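Local coordinates for pyrrolysyl-tRNA synthetase (PDB 3DSQ), which probably attaches pyrrolysine to its cognate tRNA in an ATP-dependent reaction of the class II aminoacyl-tRNA synthetase type, working as a homodimer, at residues S101-M106 / P113-V118; T137-L142 / T178-P183; R196-A201 / L253-E258; L74-K79 / R259-R264. All coordinates share one frame; numbering follows the deposited sequence.

How the interactions relate
All four contacts belong to one class II synthetase core. Interactions 3 and 4 form a continuous unit: their centres lie about 8 Å apart, both use helix 257-265, and Phe-255 of the former packs on Leu-260 of the latter. Interaction 2 reaches the same mixed sheet through strand 171-180, the neighbour of strand 250-256, with its centre about 20 Å from that of interaction 3. Interaction 1 is a surface contact; its nearest atoms come within about 5 Å of interaction 2 without touching it. The side chains of Phe-255 and Leu-261 each lie about 13 Å from the sodium ion bound at Ser-163, Gln-164 and Gln-167. Interactions 2 and 4 also touch the second subunit.

Interaction 1: S101-M106 / P113-V118; sequences SALAKM and PLFSQV
Leu-103, on the short helix 100-104, packs against Leu-114 and Phe-115 in an apolar contact near the protein surface, where a loop folds back on the helix that precedes it. Leu-103 does most of the work. Its CG lies anti to the backbone N (chi1 -155°), which carries the two methyls out from the helix toward the loop. Leu-103 and Leu-114 meet tip to tip, and the fit is tight, with CD1 of Leu-103 only 3.4 Å from CG of Leu-114. The same methyl lies 3.2 Å from CE1 of Phe-115, whose ring slides past the leucine in the opposite direction. A branched aliphatic chain suits this place because both methyls are used: CD1 meets Leu-114 and Phe-115, while CD2 also lies against CD1 of Leu-114, at 3.9 Å.

Ala-104 supplies the second surface for the ring: its CA sits at the ring edge, 3.9 Å from CZ of Phe-115, and a residue this small lets the aromatic approach the helix backbone itself. Within the class II catalytic core, this helix and loop lie between the two strands, 97-99 and 125-127, of a small antiparallel sheet. The loop is shaped by a turn with helical backbone angles, in which the carbonyl O of Pro-113 accepts from N of Ser-116. Proline suits the start of such a turn. Met-106 adds a looser touch, its CB 4.3 Å from CD1 of Leu-114, while its flexible thioether end turns away to Trp-244 and to Pro-133 and Tyr-136 of helix 132-142.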
loop_
_atom_site.group_PDB
_atom_site.type_symbol
_atom_site.label_atom_id
_atom_site.label_comp_id
_atom_site.label_asym_id
_atom_site.label_seq_id
_atom_site.Cartn_x
_atom_site.Cartn_y
_atom_site.Cartn_z
ATOM N N SER B 101 -3.195 16.144 16.070
ATOM C CA SER B 101 -2.518 17.427 15.957
ATOM C C SER B 101 -2.096 17.666 14.514
ATOM O O SER B 101 -2.251 18.769 13.989
ATOM C CB SER B 101 -1.294 17.463 16.866
ATOM O OG SER B 101 -1.664 17.189 18.208
ATOM N N ALA B 102 -1.556 16.632 13.877
ATOM C CA ALA B 102 -1.128 16.756 12.490
ATOM C C ALA B 102 -2.346 17.115 11.662
ATOM O O ALA B 102 -2.324 18.051 10.867
ATOM C CB ALA B 102 -0.532 15.449 12.005
ATOM N N LEU B 103 -3.421 16.373 11.882
ATOM C CA LEU B 103 -4.658 16.585 11.154
ATOM C C LEU B 103 -5.187 18.008 11.356
ATOM O O LEU B 103 -5.620 18.663 10.403
ATOM C CB LEU B 103 -5.691 15.544 11.601
ATOM C CG LEU B 103 -6.835 15.163 10.654
ATOM C CD1 LEU B 103 -7.976 16.128 10.816
ATOM C CD2 LEU B 103 -6.342 15.134 9.213
ATOM N N ALA B 104 -5.137 18.488 12.594
ATOM C CA ALA B 104 -5.613 19.832 12.914
ATOM C C ALA B 104 -4.886 20.908 12.104
ATOM O O ALA B 104 -5.506 21.852 11.621
ATOM C CB ALA B 104 -5.450 20.102 14.415
ATOM N N LYS B 105 -3.574 20.755 11.949
ATOM C CA LYS B 105 -2.763 21.714 11.199
ATOM C C LYS B 105 -3.136 21.795 9.723
ATOM O O LYS B 105 -2.591 22.613 8.989
ATOM C CB LYS B 105 -1.284 21.343 11.293
ATOM C CG LYS B 105 -0.736 21.217 12.700
ATOM C CD LYS B 105 0.736 20.841 12.641
ATOM C CE LYS B 105 1.326 20.608 14.013
ATOM N NZ LYS B 105 2.740 20.164 13.898
ATOM N N MET B 106 -4.054 20.940 9.288
ATOM C CA MET B 106 -4.471 20.915 7.894
ATOM C C MET B 106 -5.681 21.789 7.586
ATOM O O MET B 106 -6.104 21.881 6.430
ATOM C CB MET B 106 -4.756 19.474 7.469
ATOM C CG MET B 106 -3.501 18.642 7.282
ATOM S SD MET B 106 -2.431 19.361 6.006
ATOM C CE MET B 106 -0.916 19.143 6.671
ATOM N N PRO B 113 -14.707 20.163 9.941
ATOM C CA PRO B 113 -15.389 19.067 9.239
ATOM C C PRO B 113 -14.577 17.841 8.815
ATOM O O PRO B 113 -15.126 16.744 8.733
ATOM C CB PRO B 113 -16.039 19.773 8.040
ATOM C CG PRO B 113 -15.187 20.984 7.840
ATOM C CD PRO B 113 -14.976 21.438 9.256
ATOM N N LEU B 114 -13.286 18.010 8.540
ATOM C CA LEU B 114 -12.479 16.865 8.126
ATOM C C LEU B 114 -12.348 15.862 9.265
ATOM O O LEU B 114 -12.048 14.691 9.037
ATOM C CB LEU B 114 -11.087 17.307 7.666
ATOM C CG LEU B 114 -10.079 17.718 8.739
ATOM C CD1 LEU B 114 -8.737 18.011 8.079
ATOM C CD2 LEU B 114 -10.591 18.937 9.501
ATOM N N PHE B 115 -12.576 16.331 10.490
ATOM C CA PHE B 115 -12.502 15.484 11.675
ATOM C C PHE B 115 -13.632 14.463 11.662
ATOM O O PHE B 115 -13.507 13.367 12.214
ATOM C CB PHE B 115 -12.599 16.338 12.946
ATOM C CG PHE B 115 -11.298 16.972 13.357
ATOM C CD1 PHE B 115 -10.531 17.683 12.440
ATOM C CD2 PHE B 115 -10.837 16.854 14.664
ATOM C CE1 PHE B 115 -9.320 18.265 12.818
ATOM C CE2 PHE B 115 -9.632 17.431 15.051
ATOM C CZ PHE B 115 -8.871 18.138 14.126
ATOM N N SER B 116 -14.739 14.829 11.024
ATOM C CA SER B 116 -15.884 13.938 10.941
ATOM C C SER B 116 -15.773 13.019 9.727
ATOM O O SER B 116 -16.573 12.098 9.560
ATOM C CB SER B 116 -17.178 14.751 10.861
ATOM O OG SER B 116 -17.165 15.634 9.754
ATOM N N GLN B 117 -14.777 13.261 8.883
ATOM C CA GLN B 117 -14.606 12.438 7.696
ATOM C C GLN B 117 -13.472 11.432 7.774
ATOM O O GLN B 117 -13.200 10.726 6.803
ATOM C CB GLN B 117 -14.425 13.324 6.461
ATOM C CG GLN B 117 -15.739 13.895 5.948
ATOM C CD GLN B 117 -15.589 14.612 4.626
ATOM O OE1 GLN B 117 -14.940 14.106 3.703
ATOM N NE2 GLN B 117 -16.198 15.789 4.515
ATOM N N VAL B 118 -12.816 11.352 8.926
ATOM C CA VAL B 118 -11.717 10.414 9.078
ATOM C C VAL B 118 -12.053 9.263 10.007
ATOM O O VAL B 118 -12.900 9.386 10.901
ATOM C CB VAL B 118 -10.442 11.101 9.631
ATOM C CG1 VAL B 118 -10.125 12.356 8.822
ATOM C CG2 VAL B 118 -10.613 11.415 11.104
#

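Interaction 2: T137-L142 / T178-P183; sequences TLWREL and TELGTP
Trp-139 of helix 132-142 is held at an edge by Thr-178 and on a face by Leu-180, both from the end of strand 171-180. The edge is the tight part. NE1 of Trp-139 donates to OG1 of Thr-178 over 3.2 Å, somewhat bent at 143°, with the hydroxyl nearly in the indole plane. Beside it, CZ2 of Trp-139 comes to 3.4 Å from CB of Thr-178. The face contact is easier: CB of Leu-180 stands 4.1 Å from the centroid of the five-membered ring of Trp-139, almost on its normal, a CH-pi arrangement. Tryptophan suits the place, offering a broad apolar face and one N-H at its rim. One turn of helix on, the packing between the segments is loose, and Leu-142 instead meets Ile-150 and Ile-152 of strand 150-159 and, from the second subunit, Leu-280. On the partly exposed side, Arg-140 makes a salt bridge with Glu-245. Strand 171-180 pairs with strand 150-159 as in the motif 2 hairpin of class II synthetases. Since OG1 of Thr-178 also bonds to the carbonyl O of Ile-152, the buried hydroxyl accepts from the indole and donates to the neighbouring strand, which should restrain the rotation of the ring and ties helix to sheet.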
loop_
_atom_site.group_PDB
_atom_site.type_symbol
_atom_site.label_atom_id
_atom_site.label_comp_id
_atom_site.label_asym_id
_atom_site.label_seq_id
_atom_site.Cartn_x
_atom_site.Cartn_y
_atom_site.Cartn_z
ATOM N N THR B 137 5.872 17.266 6.892
ATOM C CA THR B 137 6.848 16.885 7.901
ATOM C C THR B 137 8.194 16.577 7.248
ATOM O O THR B 137 9.229 17.104 7.660
ATOM C CB THR B 137 6.328 15.666 8.704
ATOM O OG1 THR B 137 5.096 16.024 9.349
ATOM C CG2 THR B 137 7.329 15.230 9.765
ATOM N N LEU B 138 8.183 15.738 6.217
ATOM C CA LEU B 138 9.418 15.394 5.520
ATOM C C LEU B 138 10.065 16.627 4.892
ATOM O O LEU B 138 11.288 16.723 4.814
ATOM C CB LEU B 138 9.157 14.329 4.451
ATOM C CG LEU B 138 8.824 12.933 4.985
ATOM C CD1 LEU B 138 8.997 11.899 3.880
ATOM C CD2 LEU B 138 9.750 12.599 6.131
ATOM N N TRP B 139 9.247 17.567 4.430
ATOM C CA TRP B 139 9.789 18.793 3.855
ATOM C C TRP B 139 10.661 19.477 4.888
ATOM O O TRP B 139 11.838 19.768 4.642
ATOM C CB TRP B 139 8.677 19.758 3.465
ATOM C CG TRP B 139 8.074 19.521 2.126
ATOM C CD1 TRP B 139 8.471 18.609 1.181
ATOM C CD2 TRP B 139 6.954 20.213 1.571
ATOM N NE1 TRP B 139 7.663 18.696 0.074
ATOM C CE2 TRP B 139 6.723 19.671 0.284
ATOM C CE3 TRP B 139 6.122 21.239 2.036
ATOM C CZ2 TRP B 139 5.690 20.125 -0.544
ATOM C CZ3 TRP B 139 5.098 21.688 1.218
ATOM C CH2 TRP B 139 4.890 21.130 -0.062
ATOM N N ARG B 140 10.069 19.724 6.052
ATOM C CA ARG B 140 10.760 20.396 7.143
ATOM C C ARG B 140 12.060 19.713 7.529
ATOM O O ARG B 140 13.013 20.382 7.904
ATOM C CB ARG B 140 9.858 20.490 8.382
ATOM C CG ARG B 140 10.528 21.235 9.528
ATOM C CD ARG B 140 9.871 20.976 10.877
ATOM N NE ARG B 140 8.487 21.436 10.923
ATOM C CZ ARG B 140 7.782 21.574 12.042
ATOM N NH1 ARG B 140 8.329 21.291 13.217
ATOM N NH2 ARG B 140 6.525 21.997 11.987
ATOM N N GLU B 141 12.099 18.384 7.453
ATOM C CA GLU B 141 13.308 17.641 7.813
ATOM C C GLU B 141 14.338 17.661 6.680
ATOM O O GLU B 141 15.513 17.952 6.900
ATOM C CB GLU B 141 12.973 16.180 8.142
ATOM C CG GLU B 141 12.008 15.968 9.304
ATOM C CD GLU B 141 12.579 16.416 10.635
ATOM O OE1 GLU B 141 13.680 15.952 11.009
ATOM O OE2 GLU B 141 11.921 17.233 11.313
ATOM N N LEU B 142 13.891 17.346 5.470
ATOM C CA LEU B 142 14.782 17.302 4.319
ATOM C C LEU B 142 15.392 18.649 3.932
ATOM O O LEU B 142 16.540 18.702 3.483
ATOM C CB LEU B 142 14.047 16.682 3.123
ATOM C CG LEU B 142 13.706 15.196 3.317
ATOM C CD1 LEU B 142 13.014 14.649 2.082
ATOM C CD2 LEU B 142 14.987 14.408 3.608
ATOM N N THR B 178 5.475 16.498 -5.168
ATOM C CA THR B 178 5.723 17.873 -4.781
ATOM C C THR B 178 7.138 18.315 -5.044
ATOM O O THR B 178 8.035 17.503 -5.229
ATOM C CB THR B 178 5.515 18.048 -3.274
ATOM O OG1 THR B 178 6.560 17.342 -2.588
ATOM C CG2 THR B 178 4.169 17.466 -2.837
ATOM N N GLU B 179 7.317 19.629 -5.042
ATOM C CA GLU B 179 8.622 20.236 -5.208
ATOM C C GLU B 179 8.633 21.400 -4.236
ATOM O O GLU B 179 7.741 22.241 -4.257
ATOM C CB GLU B 179 8.852 20.748 -6.636
ATOM C CG GLU B 179 10.251 21.337 -6.820
ATOM C CD GLU B 179 10.539 21.776 -8.248
ATOM O OE1 GLU B 179 9.964 22.790 -8.689
ATOM O OE2 GLU B 179 11.342 21.099 -8.929
ATOM N N LEU B 180 9.628 21.407 -3.361
ATOM C CA LEU B 180 9.795 22.462 -2.373
ATOM C C LEU B 180 10.953 23.333 -2.839
ATOM O O LEU B 180 12.060 22.836 -3.045
ATOM C CB LEU B 180 10.136 21.863 -1.010
ATOM C CG LEU B 180 10.543 22.839 0.095
ATOM C CD1 LEU B 180 9.326 23.615 0.592
ATOM C CD2 LEU B 180 11.167 22.054 1.234
ATOM N N GLY B 181 10.693 24.626 -3.002
ATOM C CA GLY B 181 11.733 25.536 -3.442
ATOM C C GLY B 181 11.536 25.959 -4.886
ATOM O O GLY B 181 12.460 26.454 -5.530
ATOM N N THR B 182 10.327 25.764 -5.397
ATOM C CA THR B 182 10.012 26.140 -6.770
ATOM C C THR B 182 10.056 27.663 -6.902
ATOM O O THR B 182 9.541 28.375 -6.042
ATOM C CB THR B 182 8.590 25.666 -7.159
ATOM O OG1 THR B 182 8.459 24.269 -6.877
ATOM C CG2 THR B 182 8.331 25.905 -8.639
ATOM N N PRO B 183 10.687 28.181 -7.971
ATOM C CA PRO B 183 10.753 29.638 -8.160
ATOM C C PRO B 183 9.320 30.120 -8.368
ATOM O O PRO B 183 8.613 29.573 -9.212
ATOM C CB PRO B 183 11.583 29.788 -9.439
ATOM C CG PRO B 183 12.387 28.514 -9.502
ATOM C CD PRO B 183 11.399 27.476 -9.052
#

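Interaction 3: R196-A201 / L253-E258; sequences RWVLEA and LGFGLE
Val-198 and Phe-255 are the nearest residues of a helix laid on a sheet, their CA atoms 9.1 Å apart. Segment 196-201 is the last part of helix 187-201, whereas 253-258 runs as extended strand to Gly-256, the N-cap, and then turns into helix 257-265. At this spacing one aromatic ring and one beta-branched side chain span the distance between the backbones.

Val-198 comes down over a face of the Phe-255 ring. With CG1 anti to its backbone N (chi1 174°), that methyl is set above the ring, 3.6 Å from the centroid of Phe-255 and 23° off its normal, a CH-pi contact displaced toward the rim. The closest pair is CG1 of Val-198 and CE2 of Phe-255 at 3.3 Å, and CB of Val-198 follows at 3.5 Å from CZ of Phe-255. Valine suits the place because the branch at CB lets CB, CG1 and CG2 all lie against the ring.

The strand, the turn at Gly-256 and the helix after it match motif 3 of the class II synthetases, in a glycine-rich sequence (LGFGLE) consistent with it; this motif commonly contributes to the ATP site in the family. Phe-255 is the large residue between two glycines, and its side chain enters the layer between sheet and helix. Leu-199 reaches the edge of the same ring, its CD2 4.1 Å from CE2 of Phe-255. Around this pair, Val-198 also rests on Leu-175 and Leu-177 of the adjoining strand 171-180, and Leu-199 touches Phe-207.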
loop_
_atom_site.group_PDB
_atom_site.type_symbol
_atom_site.label_atom_id
_atom_site.label_comp_id
_atom_site.label_asym_id
_atom_site.label_seq_id
_atom_site.Cartn_x
_atom_site.Cartn_y
_atom_site.Cartn_z
ATOM N N ARG B 196 1.655 16.508 -16.702
ATOM C CA ARG B 196 2.046 15.852 -17.942
ATOM C C ARG B 196 2.863 14.591 -17.705
ATOM O O ARG B 196 2.578 13.555 -18.305
ATOM C CB ARG B 196 2.816 16.836 -18.829
ATOM C CG ARG B 196 1.947 17.978 -19.338
ATOM C CD ARG B 196 2.773 19.061 -20.008
ATOM N NE ARG B 196 1.935 20.119 -20.564
ATOM C CZ ARG B 196 2.381 21.322 -20.912
ATOM N NH1 ARG B 196 3.662 21.626 -20.760
ATOM N NH2 ARG B 196 1.544 22.222 -21.409
ATOM N N TRP B 197 3.866 14.667 -16.835
ATOM C CA TRP B 197 4.692 13.497 -16.540
ATOM C C TRP B 197 3.823 12.341 -16.064
ATOM O O TRP B 197 3.966 11.205 -16.518
ATOM C CB TRP B 197 5.719 13.793 -15.441
ATOM C CG TRP B 197 6.855 14.681 -15.841
ATOM C CD1 TRP B 197 7.556 14.647 -17.015
ATOM C CD2 TRP B 197 7.460 15.708 -15.042
ATOM N NE1 TRP B 197 8.558 15.587 -16.996
ATOM C CE2 TRP B 197 8.522 16.253 -15.799
ATOM C CE3 TRP B 197 7.206 16.220 -13.760
ATOM C CZ2 TRP B 197 9.333 17.287 -15.317
ATOM C CZ3 TRP B 197 8.013 17.250 -13.281
ATOM C CH2 TRP B 197 9.065 17.772 -14.062
ATOM N N VAL B 198 2.928 12.650 -15.134
ATOM C CA VAL B 198 2.034 11.659 -14.560
ATOM C C VAL B 198 1.006 11.116 -15.548
ATOM O O VAL B 198 0.892 9.901 -15.740
ATOM C CB VAL B 198 1.295 12.243 -13.333
ATOM C CG1 VAL B 198 0.257 11.252 -12.827
ATOM C CG2 VAL B 198 2.299 12.554 -12.231
ATOM N N LEU B 199 0.260 12.018 -16.175
ATOM C CA LEU B 199 -0.758 11.604 -17.123
ATOM C C LEU B 199 -0.165 10.845 -18.304
ATOM O O LEU B 199 -0.813 9.960 -18.866
ATOM C CB LEU B 199 -1.550 12.822 -17.590
ATOM C CG LEU B 199 -2.320 13.482 -16.441
ATOM C CD1 LEU B 199 -2.939 14.779 -16.906
ATOM C CD2 LEU B 199 -3.388 12.527 -15.926
ATOM N N GLU B 200 1.068 11.172 -18.676
ATOM C CA GLU B 200 1.702 10.477 -19.786
ATOM C C GLU B 200 2.051 9.063 -19.346
ATOM O O GLU B 200 1.831 8.097 -20.079
ATOM C CB GLU B 200 2.969 11.200 -20.240
ATOM C CG GLU B 200 3.678 10.495 -21.390
ATOM C CD GLU B 200 2.788 10.319 -22.618
ATOM O OE1 GLU B 200 3.139 9.499 -23.495
ATOM O OE2 GLU B 200 1.741 10.998 -22.714
ATOM N N ALA B 201 2.594 8.941 -18.143
ATOM C CA ALA B 201 2.946 7.631 -17.626
ATOM C C ALA B 201 1.680 6.805 -17.397
ATOM O O ALA B 201 1.716 5.579 -17.479
ATOM C CB ALA B 201 3.732 7.770 -16.329
ATOM N N LEU B 253 0.863 18.186 -6.418
ATOM C CA LEU B 253 -0.252 17.706 -7.208
ATOM C C LEU B 253 -0.644 16.341 -6.667
ATOM O O LEU B 253 0.220 15.495 -6.430
ATOM C CB LEU B 253 0.174 17.601 -8.678
ATOM C CG LEU B 253 -0.878 17.398 -9.770
ATOM C CD1 LEU B 253 -1.867 18.550 -9.781
ATOM C CD2 LEU B 253 -0.170 17.299 -11.129
ATOM N N GLY B 254 -1.942 16.136 -6.460
ATOM C CA GLY B 254 -2.411 14.858 -5.959
ATOM C C GLY B 254 -3.404 14.162 -6.871
ATOM O O GLY B 254 -4.320 14.791 -7.391
ATOM N N PHE B 255 -3.229 12.853 -7.047
ATOM C CA PHE B 255 -4.111 12.055 -7.897
ATOM C C PHE B 255 -4.757 10.879 -7.157
ATOM O O PHE B 255 -4.170 10.299 -6.245
ATOM C CB PHE B 255 -3.344 11.440 -9.083
ATOM C CG PHE B 255 -2.614 12.432 -9.953
ATOM C CD1 PHE B 255 -1.540 13.169 -9.459
ATOM C CD2 PHE B 255 -2.948 12.562 -11.303
ATOM C CE1 PHE B 255 -0.802 14.013 -10.298
ATOM C CE2 PHE B 255 -2.215 13.405 -12.150
ATOM C CZ PHE B 255 -1.138 14.128 -11.641
ATOM N N GLY B 256 -5.967 10.528 -7.575
ATOM C CA GLY B 256 -6.643 9.362 -7.032
ATOM C C GLY B 256 -6.400 8.317 -8.114
ATOM O O GLY B 256 -6.915 8.462 -9.206
ATOM N N LEU B 257 -5.607 7.285 -7.835
ATOM C CA LEU B 257 -5.296 6.290 -8.863
ATOM C C LEU B 257 -6.458 5.417 -9.335
ATOM O O LEU B 257 -6.553 5.116 -10.533
ATOM C CB LEU B 257 -4.124 5.401 -8.415
ATOM C CG LEU B 257 -2.822 6.152 -8.118
ATOM C CD1 LEU B 257 -1.685 5.158 -7.985
ATOM C CD2 LEU B 257 -2.516 7.159 -9.235
ATOM N N GLU B 258 -7.332 4.998 -8.418
ATOM C CA GLU B 258 -8.469 4.180 -8.827
ATOM C C GLU B 258 -9.343 5.015 -9.747
ATOM O O GLU B 258 -9.853 4.525 -10.757
ATOM C CB GLU B 258 -9.306 3.699 -7.625
ATOM C CG GLU B 258 -8.614 2.700 -6.688
ATOM C CD GLU B 258 -7.699 3.377 -5.686
ATOM O OE1 GLU B 258 -7.677 4.625 -5.663
ATOM O OE2 GLU B 258 -7.007 2.670 -4.918
#

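Interaction 4: L74-K79 / R259-R264; sequences LELEEK and RLLMIR
Leu-76 and Leu-261 reach toward each other from two helices, 72-85 and 257-265, and meet tip to tip. Leu-76 sends CG out anti to its backbone N, but its chi2 of -141° lies away from the staggered positions, an unusual turn that sets CD1 3.8 Å from CG of Leu-261. Leu-261 has the common extended shape, and its CD2 lies 3.9 Å from CG of Leu-76. Two leucines fit here because their compact apolar ends can meet in a buried place. In Arg-264 the bends at chi2 and chi3 (-127° and -90°) lay the guanidinium across toward helix 72-85, with CD2 of Leu-261 over one face. NH2 of Arg-264 then passes CG of Leu-76 at 4.1 Å. An arginine suits this rim, with a flat group to lie on leucine and N-H groups to bond nearby: NE donates to the carbonyl O of Ala-202. A water donates to OE1 of Glu-75 at 2.9 Å and accepts weakly from NH1 of Arg-264, bridging opposite charges that do not touch. Helix 72-85 also packs on the second subunit, and the pairing is consistent with motif 1, a long helix followed by a strand at the dimer interface, lying against the motif 3 helix of class II synthetases.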
loop_
_atom_site.group_PDB
_atom_site.type_symbol
_atom_site.label_atom_id
_atom_site.label_comp_id
_atom_site.label_asym_id
_atom_site.label_seq_id
_atom_site.Cartn_x
_atom_site.Cartn_y
_atom_site.Cartn_z
ATOM N N LEU B 74 -1.602 -1.935 -9.403
ATOM C CA LEU B 74 -0.197 -2.187 -9.120
ATOM C C LEU B 74 0.703 -1.874 -10.309
ATOM O O LEU B 74 1.826 -1.407 -10.139
ATOM C CB LEU B 74 0.007 -3.640 -8.675
ATOM C CG LEU B 74 -0.608 -3.985 -7.308
ATOM C CD1 LEU B 74 -0.366 -5.453 -6.989
ATOM C CD2 LEU B 74 -0.005 -3.089 -6.224
ATOM N N GLU B 75 0.205 -2.133 -11.513
ATOM C CA GLU B 75 0.970 -1.868 -12.725
ATOM C C GLU B 75 1.100 -0.359 -12.870
ATOM O O GLU B 75 2.160 0.163 -13.230
ATOM C CB GLU B 75 0.241 -2.458 -13.934
ATOM C CG GLU B 75 0.971 -2.300 -15.257
ATOM C CD GLU B 75 0.113 -2.737 -16.436
ATOM O OE1 GLU B 75 -0.951 -2.116 -16.656
ATOM O OE2 GLU B 75 0.498 -3.703 -17.135
ATOM N N LEU B 76 0.008 0.337 -12.572
ATOM C CA LEU B 76 -0.031 1.790 -12.649
ATOM C C LEU B 76 0.939 2.359 -11.614
ATOM O O LEU B 76 1.708 3.279 -11.907
ATOM C CB LEU B 76 -1.447 2.285 -12.348
ATOM C CG LEU B 76 -1.969 3.607 -12.920
ATOM C CD1 LEU B 76 -2.802 4.301 -11.862
ATOM C CD2 LEU B 76 -0.842 4.494 -13.377
ATOM N N GLU B 77 0.896 1.803 -10.403
ATOM C CA GLU B 77 1.759 2.260 -9.321
ATOM C C GLU B 77 3.246 2.192 -9.662
ATOM O O GLU B 77 3.995 3.139 -9.405
ATOM C CB GLU B 77 1.487 1.458 -8.043
ATOM C CG GLU B 77 0.316 1.981 -7.234
ATOM C CD GLU B 77 0.168 1.279 -5.894
ATOM O OE1 GLU B 77 1.192 0.805 -5.353
ATOM O OE2 GLU B 77 -0.969 1.217 -5.371
ATOM N N GLU B 78 3.683 1.075 -10.234
ATOM C CA GLU B 78 5.088 0.955 -10.585
ATOM C C GLU B 78 5.415 1.908 -11.733
ATOM O O GLU B 78 6.481 2.526 -11.755
ATOM C CB GLU B 78 5.429 -0.480 -10.990
ATOM C CG GLU B 78 6.934 -0.700 -11.155
ATOM C CD GLU B 78 7.275 -2.024 -11.802
ATOM O OE1 GLU B 78 7.009 -3.079 -11.190
ATOM O OE2 GLU B 78 7.810 -2.012 -12.930
ATOM N N LYS B 79 4.485 2.014 -12.675
ATOM C CA LYS B 79 4.615 2.875 -13.850
ATOM C C LYS B 79 4.821 4.341 -13.478
ATOM O O LYS B 79 5.693 5.017 -14.023
ATOM C CB LYS B 79 3.358 2.746 -14.718
ATOM C CG LYS B 79 3.294 3.673 -15.938
ATOM C CD LYS B 79 4.287 3.283 -17.035
ATOM C CE LYS B 79 4.199 4.253 -18.212
ATOM N NZ LYS B 79 5.147 3.928 -19.319
ATOM N N ARG B 259 -9.509 6.287 -9.404
ATOM C CA ARG B 259 -10.324 7.166 -10.223
ATOM C C ARG B 259 -9.663 7.377 -11.589
ATOM O O ARG B 259 -10.340 7.433 -12.610
ATOM C CB ARG B 259 -10.538 8.505 -9.518
ATOM C CG ARG B 259 -11.394 9.458 -10.317
ATOM C CD ARG B 259 -11.770 10.701 -9.529
ATOM N NE ARG B 259 -12.525 11.629 -10.369
ATOM C CZ ARG B 259 -13.085 12.755 -9.935
ATOM N NH1 ARG B 259 -12.979 13.104 -8.659
ATOM N NH2 ARG B 259 -13.753 13.531 -10.783
ATOM N N LEU B 260 -8.340 7.501 -11.600
ATOM C CA LEU B 260 -7.614 7.667 -12.852
ATOM C C LEU B 260 -7.876 6.438 -13.704
ATOM O O LEU B 260 -8.242 6.548 -14.871
ATOM C CB LEU B 260 -6.103 7.779 -12.613
ATOM C CG LEU B 260 -5.413 9.126 -12.361
ATOM C CD1 LEU B 260 -3.912 8.927 -12.564
ATOM C CD2 LEU B 260 -5.907 10.194 -13.330
ATOM N N LEU B 261 -7.688 5.262 -13.107
ATOM C CA LEU B 261 -7.902 4.006 -13.817
ATOM C C LEU B 261 -9.310 3.868 -14.368
ATOM O O LEU B 261 -9.496 3.421 -15.506
ATOM C CB LEU B 261 -7.596 2.809 -12.907
ATOM C CG LEU B 261 -6.107 2.553 -12.677
ATOM C CD1 LEU B 261 -5.937 1.453 -11.668
ATOM C CD2 LEU B 261 -5.421 2.192 -13.999
ATOM N N MET B 262 -10.305 4.238 -13.565
ATOM C CA MET B 262 -11.686 4.139 -14.014
ATOM C C MET B 262 -11.920 5.005 -15.256
ATOM O O MET B 262 -12.610 4.605 -16.198
ATOM C CB MET B 262 -12.640 4.576 -12.902
ATOM C CG MET B 262 -14.063 4.829 -13.385
ATOM S SD MET B 262 -15.188 5.206 -12.012
ATOM C CE MET B 262 -14.626 6.836 -11.578
ATOM N N ILE B 263 -11.338 6.197 -15.237
ATOM C CA ILE B 263 -11.473 7.151 -16.325
ATOM C C ILE B 263 -10.704 6.704 -17.576
ATOM O O ILE B 263 -11.223 6.775 -18.679
ATOM C CB ILE B 263 -11.015 8.546 -15.842
ATOM C CG1 ILE B 263 -12.015 9.047 -14.789
ATOM C CG2 ILE B 263 -10.897 9.509 -17.006
ATOM C CD1 ILE B 263 -11.582 10.293 -14.033
ATOM N N ARG B 264 -9.484 6.218 -17.402
ATOM C CA ARG B 264 -8.705 5.754 -18.538
ATOM C C ARG B 264 -9.360 4.536 -19.171
ATOM O O ARG B 264 -9.516 4.460 -20.385
ATOM C CB ARG B 264 -7.297 5.379 -18.090
ATOM C CG ARG B 264 -6.461 4.732 -19.172
ATOM C CD ARG B 264 -5.891 3.420 -18.682
ATOM N NE ARG B 264 -4.598 3.605 -18.047
ATOM C CZ ARG B 264 -3.946 2.665 -17.372
ATOM N NH1 ARG B 264 -4.462 1.455 -17.230
ATOM N NH2 ARG B 264 -2.760 2.936 -16.855
HETATM O O HOH W 1 -2.234 0.060 -15.141
#